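PDB 2VOS: folylpolyglutamate synthase protein FOLC from Mycobacterium tuberculosis, which probably uses ATP to add L-glutamate to dihydropteroate and, repeatedly, to tetrahydrofolate, making dihydrofolate and folylpolyglutamates. Local coordinates for residues 28-31 with 32-36; 51-54 with 55-59; 379-382 with 383-387; 392-395 with 396-399. All blocks are in the same frame, centred on the assembly; numbering follows the deposited sequence.

Interaction 1 (28-31 with 32-36); sequences LQVE and HLLDQ
H32 lies near the C-terminal end of helix 23-34 and binds back to L28, its N donating to L28 O at 2.9 Å in the i to i+4 pattern of an alpha-helix. L33 repeats the pattern on Q29 O, while its own side chain reaches Y124 of helix 117-140. The next residue, L34, pairs with V30 through backbone and side chain alike. L34 N donates to V30 O in the carbonyl plane, with an N-H...O angle of 164°, and the two side chains lie alongside each other, pointing the same way, with V30 CG1 3.9 Å from L34 CD1. This pair faces helices 117-140 and 151-165: V30 touches V121 and Y124, L34 touches Y120 and V154. L34 CD1 also meets the carboxylate of E31, 3.5 Å from OE2. E31 folds back at chi2 (-59°), and its two oxygens are divided between Y120 OH, hydrogen-bonded to OE2, and K151 NZ, salt-bridged to OE1. D35 N closes the series on E31 O at 2.7 Å. The D35 carboxylate shares K151 with E31, which probably offsets the repulsion between E31 OE1 and D35 OD1, 4.4 Å apart. Q36 NE2 sits over one face of the H32 ring, near its rim, and donates to H32 O at 3.1 Å, from above the carbonyl plane.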
loop_
_atom_site.group_PDB
_atom_site.type_symbol
_atom_site.label_atom_id
_atom_site.label_comp_id
_atom_site.label_asym_id
_atom_site.label_seq_id
_atom_site.Cartn_x
_atom_site.Cartn_y
_atom_site.Cartn_z
ATOM N N LEU A 28 -21.939 3.270 -6.919
ATOM C CA LEU A 28 -21.578 2.902 -8.311
ATOM C C LEU A 28 -21.771 4.083 -9.299
ATOM O O LEU A 28 -20.967 4.311 -10.225
ATOM C CB LEU A 28 -22.427 1.701 -8.760
ATOM C CG LEU A 28 -22.002 0.433 -7.981
ATOM C CD1 LEU A 28 -22.702 -0.838 -8.459
ATOM C CD2 LEU A 28 -20.536 0.221 -8.096
ATOM N N GLN A 29 -22.840 4.833 -9.087
ATOM C CA GLN A 29 -23.084 6.028 -9.885
ATOM C C GLN A 29 -21.903 7.009 -9.753
ATOM O O GLN A 29 -21.394 7.552 -10.746
ATOM C CB GLN A 29 -24.320 6.714 -9.320
ATOM C CG GLN A 29 -25.327 7.253 -10.270
ATOM C CD GLN A 29 -26.689 7.401 -9.575
ATOM O OE1 GLN A 29 -26.841 8.166 -8.621
ATOM N NE2 GLN A 29 -27.664 6.645 -10.038
ATOM N N VAL A 30 -21.485 7.286 -8.518
ATOM C CA VAL A 30 -20.342 8.181 -8.347
ATOM C C VAL A 30 -19.095 7.691 -9.057
ATOM O O VAL A 30 -18.381 8.500 -9.702
ATOM C CB VAL A 30 -20.053 8.494 -6.876
ATOM C CG1 VAL A 30 -18.646 9.255 -6.721
ATOM C CG2 VAL A 30 -21.248 9.292 -6.276
ATOM N N GLU A 31 -18.804 6.384 -8.938
ATOM C CA GLU A 31 -17.552 5.829 -9.514
ATOM C C GLU A 31 -17.595 5.902 -11.062
ATOM O O GLU A 31 -16.548 6.131 -11.735
ATOM C CB GLU A 31 -17.370 4.361 -9.106
ATOM C CG GLU A 31 -16.956 4.221 -7.673
ATOM C CD GLU A 31 -15.658 4.945 -7.460
ATOM O OE1 GLU A 31 -14.621 4.409 -7.860
ATOM O OE2 GLU A 31 -15.664 6.057 -6.906
ATOM N N HIS A 32 -18.790 5.647 -11.608
ATOM C CA HIS A 32 -19.010 5.754 -13.073
ATOM C C HIS A 32 -18.622 7.167 -13.567
ATOM O O HIS A 32 -17.949 7.305 -14.585
ATOM C CB HIS A 32 -20.466 5.431 -13.443
ATOM C CG HIS A 32 -20.711 5.347 -14.927
ATOM N ND1 HIS A 32 -20.020 4.485 -15.756
ATOM C CD2 HIS A 32 -21.569 6.026 -15.728
ATOM C CE1 HIS A 32 -20.439 4.631 -17.000
ATOM N NE2 HIS A 32 -21.379 5.561 -17.012
ATOM N N LEU A 33 -19.023 8.212 -12.834
ATOM C CA LEU A 33 -18.619 9.569 -13.192
ATOM C C LEU A 33 -17.127 9.760 -13.053
ATOM O O LEU A 33 -16.501 10.320 -13.950
ATOM C CB LEU A 33 -19.278 10.647 -12.307
ATOM C CG LEU A 33 -20.780 10.832 -12.463
ATOM C CD1 LEU A 33 -21.196 11.937 -11.477
ATOM C CD2 LEU A 33 -21.125 11.168 -13.898
ATOM N N LEU A 34 -16.574 9.375 -11.890
ATOM C CA LEU A 34 -15.170 9.622 -11.603
ATOM C C LEU A 34 -14.345 8.888 -12.661
ATOM O O LEU A 34 -13.306 9.395 -13.070
ATOM C CB LEU A 34 -14.769 9.163 -10.175
ATOM C CG LEU A 34 -15.360 9.979 -9.021
ATOM C CD1 LEU A 34 -14.911 9.401 -7.697
ATOM C CD2 LEU A 34 -14.785 11.363 -9.154
ATOM N N ASP A 35 -14.793 7.708 -13.105
ATOM C CA ASP A 35 -14.016 6.938 -14.070
ATOM C C ASP A 35 -13.978 7.587 -15.431
ATOM O O ASP A 35 -13.184 7.166 -16.292
ATOM C CB ASP A 35 -14.487 5.483 -14.154
ATOM C CG ASP A 35 -14.134 4.687 -12.893
ATOM O OD1 ASP A 35 -13.416 5.194 -12.037
ATOM O OD2 ASP A 35 -14.562 3.541 -12.747
ATOM N N GLN A 36 -14.837 8.597 -15.650
ATOM C CA GLN A 36 -14.873 9.253 -16.959
ATOM C C GLN A 36 -13.838 10.355 -17.015
ATOM O O GLN A 36 -13.636 10.954 -18.052
ATOM C CB GLN A 36 -16.244 9.797 -17.286
ATOM C CG GLN A 36 -17.195 8.684 -17.650
ATOM C CD GLN A 36 -18.632 9.162 -17.753
ATOM O OE1 GLN A 36 -18.992 9.855 -18.702
ATOM N NE2 GLN A 36 -19.462 8.786 -16.788
#

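Interaction 2 (51-54 with 55-59); sequences SALM and DLLGS
A Schellman motif ends helix 48-56, and the reversal turns on M54 and S59. M54 O accepts S59 N at 2.7 Å, the i to i+5 bond of the motif, and inside that loop G58 N bonds to D55 O at 3.1 Å. G58 takes positive phi (89°), where a side chain would press on the preceding carbonyl oxygen. Before the reversal the helix is regular: D55 N donates to S51 O and L56 N to A52 O, both in nearly straight bonds. The pattern gives way at L57, whose bond to L53 O is more bent (141°) though only 2.9 Å long from L57 N to that oxygen; a second, weak bond runs from L57 N to M54 O.

The apolar side of this helix end is built round L57 CD2. L53 lies across the L57 side chain, with CG 3.7 Å from that methyl; L53 CG sits anti to the backbone N (chi1 -180°), which turns the branch along the helix toward L57. The selenomethionine M54, crossing L57 obliquely, brings CE to 4.1 Å from L57 CD2 after bends at chi2 and chi3. On the side facing the fold, L53 packs on L130 and V131 of helix 117-140 and on A157 of helix 151-165, and M54 on A157 and F160. The short helix thus rests by its buried side on two longer ones, while the paired M54 O to S59 N and D55 O to G58 N bonds round a glycine of positive phi are typical of a Schellman C-cap.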
loop_
_atom_site.group_PDB
_atom_site.type_symbol
_atom_site.label_atom_id
_atom_site.label_comp_id
_atom_site.label_asym_id
_atom_site.label_seq_id
_atom_site.Cartn_x
_atom_site.Cartn_y
_atom_site.Cartn_z
ATOM N N SER A 51 -4.718 22.553 -5.340
ATOM C CA SER A 51 -4.593 23.741 -4.479
ATOM C C SER A 51 -5.780 24.700 -4.577
ATOM O O SER A 51 -6.265 25.186 -3.563
ATOM C CB SER A 51 -3.326 24.523 -4.759
ATOM O OG SER A 51 -2.206 23.725 -4.446
ATOM N N ALA A 52 -6.211 25.004 -5.801
ATOM C CA ALA A 52 -7.361 25.854 -5.984
ATOM C C ALA A 52 -8.599 25.265 -5.310
ATOM O O ALA A 52 -9.374 25.990 -4.685
ATOM C CB ALA A 52 -7.618 26.110 -7.486
ATOM N N LEU A 53 -8.834 23.968 -5.520
ATOM C CA LEU A 53 -10.013 23.315 -4.913
ATOM C C LEU A 53 -9.967 23.408 -3.375
ATOM O O LEU A 53 -10.994 23.739 -2.728
ATOM C CB LEU A 53 -10.097 21.874 -5.347
ATOM C CG LEU A 53 -11.315 21.111 -4.749
ATOM C CD1 LEU A 53 -12.681 21.822 -5.026
ATOM C CD2 LEU A 53 -11.340 19.648 -5.205
HETATM N N MSE A 54 -8.818 23.090 -2.772
HETATM C CA MSE A 54 -8.662 23.216 -1.308
HETATM C C MSE A 54 -8.971 24.665 -0.863
HETATM O O MSE A 54 -9.652 24.865 0.126
HETATM C CB MSE A 54 -7.237 22.903 -0.864
HETATM C CG MSE A 54 -6.858 21.446 -0.806
HETATM SE SE MSE A 54 -8.189 20.349 0.182
HETATM C CE MSE A 54 -8.626 19.602 -1.489
ATOM N N ASP A 55 -8.474 25.679 -1.589
ATOM C CA ASP A 55 -8.873 27.058 -1.261
ATOM C C ASP A 55 -10.393 27.287 -1.215
ATOM O O ASP A 55 -10.907 27.900 -0.278
ATOM C CB ASP A 55 -8.287 28.072 -2.241
ATOM C CG ASP A 55 -6.858 28.285 -2.014
ATOM O OD1 ASP A 55 -6.281 27.545 -1.152
ATOM O OD2 ASP A 55 -6.296 29.175 -2.689
ATOM N N LEU A 56 -11.078 26.859 -2.259
ATOM C CA LEU A 56 -12.537 26.967 -2.312
ATOM C C LEU A 56 -13.213 26.232 -1.146
ATOM O O LEU A 56 -14.276 26.636 -0.682
ATOM C CB LEU A 56 -13.064 26.359 -3.626
ATOM C CG LEU A 56 -12.824 27.193 -4.894
ATOM C CD1 LEU A 56 -13.359 26.442 -6.120
ATOM C CD2 LEU A 56 -13.518 28.550 -4.757
ATOM N N LEU A 57 -12.622 25.114 -0.730
ATOM C CA LEU A 57 -13.218 24.257 0.340
ATOM C C LEU A 57 -12.956 24.852 1.698
ATOM O O LEU A 57 -13.429 24.310 2.706
ATOM C CB LEU A 57 -12.573 22.885 0.315
ATOM C CG LEU A 57 -13.328 21.729 -0.347
ATOM C CD1 LEU A 57 -14.586 22.137 -1.000
ATOM C CD2 LEU A 57 -12.498 20.847 -1.243
ATOM N N GLY A 58 -12.147 25.909 1.774
ATOM C CA GLY A 58 -11.744 26.406 3.072
ATOM C C GLY A 58 -10.464 25.763 3.627
ATOM O O GLY A 58 -10.191 25.874 4.833
ATOM N N SER A 59 -9.652 25.123 2.778
ATOM C CA SER A 59 -8.367 24.514 3.251
ATOM C C SER A 59 -8.550 23.494 4.391
ATOM O O SER A 59 -7.843 23.529 5.400
ATOM C CB SER A 59 -7.325 25.594 3.643
ATOM O OG SER A 59 -6.994 26.369 2.492
#

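Interaction 3 (379-382 with 383-387); sequences LSVL and GDKDV
V381 has CG1 anti to its backbone N (chi1 180°), which sends that methyl across the start of the K385 side chain, while the K385 chain bends at chi2 (-49°), which leads its amine away from the valine. The two meet beside a type I beta turn from L382 to K385, V381 standing just before it, in the loop joining strand 374-379 to helix 387-394 of the Mur ligase glutamate ligase domain. V381 CG1 is 3.9 Å from K385 CB and 4.1 Å from V387 CG2, a small apolar cluster that ties the strand's exit to the first turn of the helix; I390 adds to it beside V381 and K385. The turn itself is closed by a long, weak bond from K385 N to L382 O at 3.4 Å, nearly straight at 162°. At the end of the loop D386 occupies the N-cap of helix 387-394, its OD1 accepting G389 N.

The polar ends lead toward the metal region. K385 NZ makes a salt bridge with D200, a magnesium ligand, and its side chain lies about 4 Å from that of H354, the other protein ligand of that magnesium ion. K385 is thus a second-shell residue that may help position the D200 carboxylate. K385 NZ also makes a salt bridge with D384 OD2, a weak hydrogen bond at 3.4 Å; D384 OD2 is in turn hydrogen-bonded to H201, a cobalt ligand. The other oxygen of that carboxylate, D384 OD1, lies 3.6 Å from L382 CB.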
loop_
_atom_site.group_PDB
_atom_site.type_symbol
_atom_site.label_atom_id
_atom_site.label_comp_id
_atom_site.label_asym_id
_atom_site.label_seq_id
_atom_site.Cartn_x
_atom_site.Cartn_y
_atom_site.Cartn_z
ATOM N N LEU A 379 -1.517 -15.790 -11.271
ATOM C CA LEU A 379 -0.873 -14.527 -11.535
ATOM C C LEU A 379 -1.554 -13.687 -12.614
ATOM O O LEU A 379 -1.885 -14.192 -13.691
ATOM C CB LEU A 379 0.577 -14.854 -11.970
ATOM C CG LEU A 379 1.575 -13.710 -12.118
ATOM C CD1 LEU A 379 2.124 -13.280 -10.777
ATOM C CD2 LEU A 379 2.727 -14.190 -13.050
ATOM N N SER A 380 -1.750 -12.414 -12.343
ATOM C CA SER A 380 -2.061 -11.434 -13.369
ATOM C C SER A 380 -1.367 -10.130 -12.977
ATOM O O SER A 380 -1.393 -9.677 -11.799
ATOM C CB SER A 380 -3.574 -11.193 -13.469
ATOM O OG SER A 380 -3.868 -10.082 -14.302
ATOM N N VAL A 381 -0.753 -9.503 -13.977
ATOM C CA VAL A 381 0.150 -8.398 -13.714
ATOM C C VAL A 381 -0.206 -7.267 -14.637
ATOM O O VAL A 381 -0.564 -7.495 -15.798
ATOM C CB VAL A 381 1.651 -8.819 -13.918
ATOM C CG1 VAL A 381 2.594 -7.653 -13.645
ATOM C CG2 VAL A 381 2.043 -9.984 -12.947
ATOM N N LEU A 382 -0.095 -6.038 -14.147
ATOM C CA LEU A 382 -0.328 -4.881 -15.033
ATOM C C LEU A 382 0.863 -4.617 -16.008
ATOM O O LEU A 382 1.991 -4.972 -15.716
ATOM C CB LEU A 382 -0.710 -3.646 -14.224
ATOM C CG LEU A 382 -1.896 -3.910 -13.272
ATOM C CD1 LEU A 382 -2.259 -2.617 -12.655
ATOM C CD2 LEU A 382 -3.115 -4.526 -13.943
ATOM N N GLY A 383 0.586 -3.986 -17.140
ATOM C CA GLY A 383 1.558 -3.899 -18.242
ATOM C C GLY A 383 2.727 -2.954 -17.990
ATOM O O GLY A 383 3.738 -2.996 -18.718
ATOM N N ASP A 384 2.603 -2.084 -16.986
ATOM C CA ASP A 384 3.636 -1.084 -16.697
ATOM C C ASP A 384 4.633 -1.560 -15.621
ATOM O O ASP A 384 5.510 -0.790 -15.228
ATOM C CB ASP A 384 3.016 0.249 -16.271
ATOM C CG ASP A 384 2.320 0.134 -14.916
ATOM O OD1 ASP A 384 1.542 -0.846 -14.775
ATOM O OD2 ASP A 384 2.609 0.943 -13.966
ATOM N N LYS A 385 4.501 -2.814 -15.177
ATOM C CA LYS A 385 5.410 -3.406 -14.169
ATOM C C LYS A 385 6.617 -4.162 -14.700
ATOM O O LYS A 385 6.700 -4.572 -15.888
ATOM C CB LYS A 385 4.639 -4.351 -13.220
ATOM C CG LYS A 385 3.401 -3.715 -12.663
ATOM C CD LYS A 385 3.687 -2.342 -12.098
ATOM C CE LYS A 385 2.427 -1.890 -11.331
ATOM N NZ LYS A 385 2.432 -0.457 -10.901
ATOM N N ASP A 386 7.572 -4.401 -13.811
ATOM C CA ASP A 386 8.701 -5.232 -14.172
ATOM C C ASP A 386 8.257 -6.694 -14.058
ATOM O O ASP A 386 8.597 -7.397 -13.101
ATOM C CB ASP A 386 9.888 -4.932 -13.263
ATOM C CG ASP A 386 11.130 -5.718 -13.656
ATOM O OD1 ASP A 386 11.070 -6.568 -14.586
ATOM O OD2 ASP A 386 12.180 -5.455 -13.039
ATOM N N VAL A 387 7.509 -7.146 -15.060
ATOM C CA VAL A 387 7.002 -8.530 -15.119
ATOM C C VAL A 387 8.097 -9.578 -14.974
ATOM O O VAL A 387 7.970 -10.513 -14.177
ATOM C CB VAL A 387 6.259 -8.782 -16.448
ATOM C CG1 VAL A 387 5.499 -10.099 -16.377
ATOM C CG2 VAL A 387 5.306 -7.606 -16.693
#

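Interaction 4 (392-395 with 396-399); sequences AALE and PVFD
L394 and F398 lie alongside each other, pointing the same way, where helix 387-394 of the Mur ligase glutamate ligase domain gives way to the loop before strand 400-403; the helix joins that strand to its parallel neighbour 374-379. The leucine comes over one face of the phenyl ring: its CB stands 4.3 Å from the ring centroid and 28° off the normal, a CH-pi contact. Farther out, L394 CD1 touches the ring atom F398 CE2 at 3.8 Å. The backbone return of F398 to L394 O brings the ring beside the leucine, and chi1 (-69°) only directs it. That carbonyl is gripped twice: L394 O accepts F398 N at 3.0 Å, nearly along the C=O axis, and V397 N at 2.9 Å from above the carbonyl plane.

E395 and P396 cross at about a right angle, with E395 OE1 3.6 Å from P396 CD. The proline nitrogen has no hydrogen to give, so it cannot continue the helical bonding. L394 touches T469 and F398 touches V467, both of strand 464-469. R429 links E395 OE2 by a salt bridge and F398 O by a hydrogen bond, so the charged and apolar sides of the turn are bonded separately.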
loop_
_atom_site.group_PDB
_atom_site.type_symbol
_atom_site.label_atom_id
_atom_site.label_comp_id
_atom_site.label_asym_id
_atom_site.label_seq_id
_atom_site.Cartn_x
_atom_site.Cartn_y
_atom_site.Cartn_z
ATOM N N ALA A 392 10.915 -13.804 -11.861
ATOM C CA ALA A 392 12.219 -14.328 -11.431
ATOM C C ALA A 392 12.271 -14.463 -9.880
ATOM O O ALA A 392 12.870 -15.393 -9.360
ATOM C CB ALA A 392 13.343 -13.440 -11.937
ATOM N N ALA A 393 11.567 -13.593 -9.165
ATOM C CA ALA A 393 11.546 -13.652 -7.711
ATOM C C ALA A 393 10.653 -14.792 -7.247
ATOM O O ALA A 393 10.874 -15.371 -6.167
ATOM C CB ALA A 393 11.013 -12.309 -7.103
ATOM N N LEU A 394 9.647 -15.147 -8.049
ATOM C CA LEU A 394 8.661 -16.147 -7.600
ATOM C C LEU A 394 8.991 -17.546 -8.080
ATOM O O LEU A 394 8.500 -18.542 -7.511
ATOM C CB LEU A 394 7.243 -15.766 -8.052
ATOM C CG LEU A 394 6.822 -14.434 -7.414
ATOM C CD1 LEU A 394 5.483 -13.877 -7.975
ATOM C CD2 LEU A 394 6.769 -14.603 -5.918
ATOM N N GLU A 395 9.819 -17.642 -9.128
ATOM C CA GLU A 395 10.117 -18.979 -9.693
ATOM C C GLU A 395 10.696 -19.964 -8.688
ATOM O O GLU A 395 10.389 -21.138 -8.750
ATOM C CB GLU A 395 11.039 -18.877 -10.904
ATOM C CG GLU A 395 11.237 -20.237 -11.591
ATOM C CD GLU A 395 12.387 -21.032 -10.986
ATOM O OE1 GLU A 395 13.179 -20.410 -10.269
ATOM O OE2 GLU A 395 12.491 -22.258 -11.228
ATOM N N PRO A 396 11.574 -19.499 -7.779
ATOM C CA PRO A 396 12.094 -20.430 -6.781
ATOM C C PRO A 396 11.044 -20.978 -5.783
ATOM O O PRO A 396 11.334 -21.951 -5.078
ATOM C CB PRO A 396 13.136 -19.592 -6.030
ATOM C CG PRO A 396 13.551 -18.504 -7.030
ATOM C CD PRO A 396 12.213 -18.168 -7.666
ATOM N N VAL A 397 9.829 -20.436 -5.728
ATOM C CA VAL A 397 8.915 -20.964 -4.728
ATOM C C VAL A 397 7.623 -21.537 -5.293
ATOM O O VAL A 397 6.902 -22.254 -4.583
ATOM C CB VAL A 397 8.566 -19.896 -3.613
ATOM C CG1 VAL A 397 9.760 -19.665 -2.714
ATOM C CG2 VAL A 397 8.065 -18.559 -4.267
ATOM N N PHE A 398 7.252 -21.120 -6.490
ATOM C CA PHE A 398 6.027 -21.634 -7.123
ATOM C C PHE A 398 6.431 -22.851 -7.972
ATOM O O PHE A 398 7.157 -22.727 -9.011
ATOM C CB PHE A 398 5.337 -20.587 -8.045
ATOM C CG PHE A 398 4.707 -19.383 -7.302
ATOM C CD1 PHE A 398 4.540 -19.402 -5.942
ATOM C CD2 PHE A 398 4.216 -18.276 -8.031
ATOM C CE1 PHE A 398 3.952 -18.346 -5.282
ATOM C CE2 PHE A 398 3.619 -17.184 -7.384
ATOM C CZ PHE A 398 3.473 -17.215 -6.008
ATOM N N ASP A 399 5.919 -24.017 -7.593
ATOM C CA ASP A 399 6.147 -25.216 -8.394
ATOM C C ASP A 399 5.584 -25.023 -9.800
ATOM O O ASP A 399 6.174 -25.485 -10.820
ATOM C CB ASP A 399 5.465 -26.401 -7.708
ATOM C CG ASP A 399 6.152 -26.739 -6.440
ATOM O OD1 ASP A 399 7.188 -27.446 -6.558
ATOM O OD2 ASP A 399 5.743 -26.203 -5.354
#

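The four contacts follow one another along the chain without overlap. Interactions 1 and 2 lie on the successive helices 23-34 and 48-56, their centres 22 Å apart, and do not touch, yet both pack against helices 117-140 and 151-165. Interactions 3 and 4 belong to the glutamate ligase domain and lie at the two ends of helix 387-394, their centres 15 Å apart. That helix connects strands 374-379 and 400-403, parallel neighbours in the six-stranded sheet, so the two contacts form the turns of a beta-alpha-beta crossover. Interactions 2 and 4 sit on opposite sides of the chain's centre, 48 Å apart. Interaction 3 comes near the magnesium site, whose ligands D200 and H354 it approaches through K385.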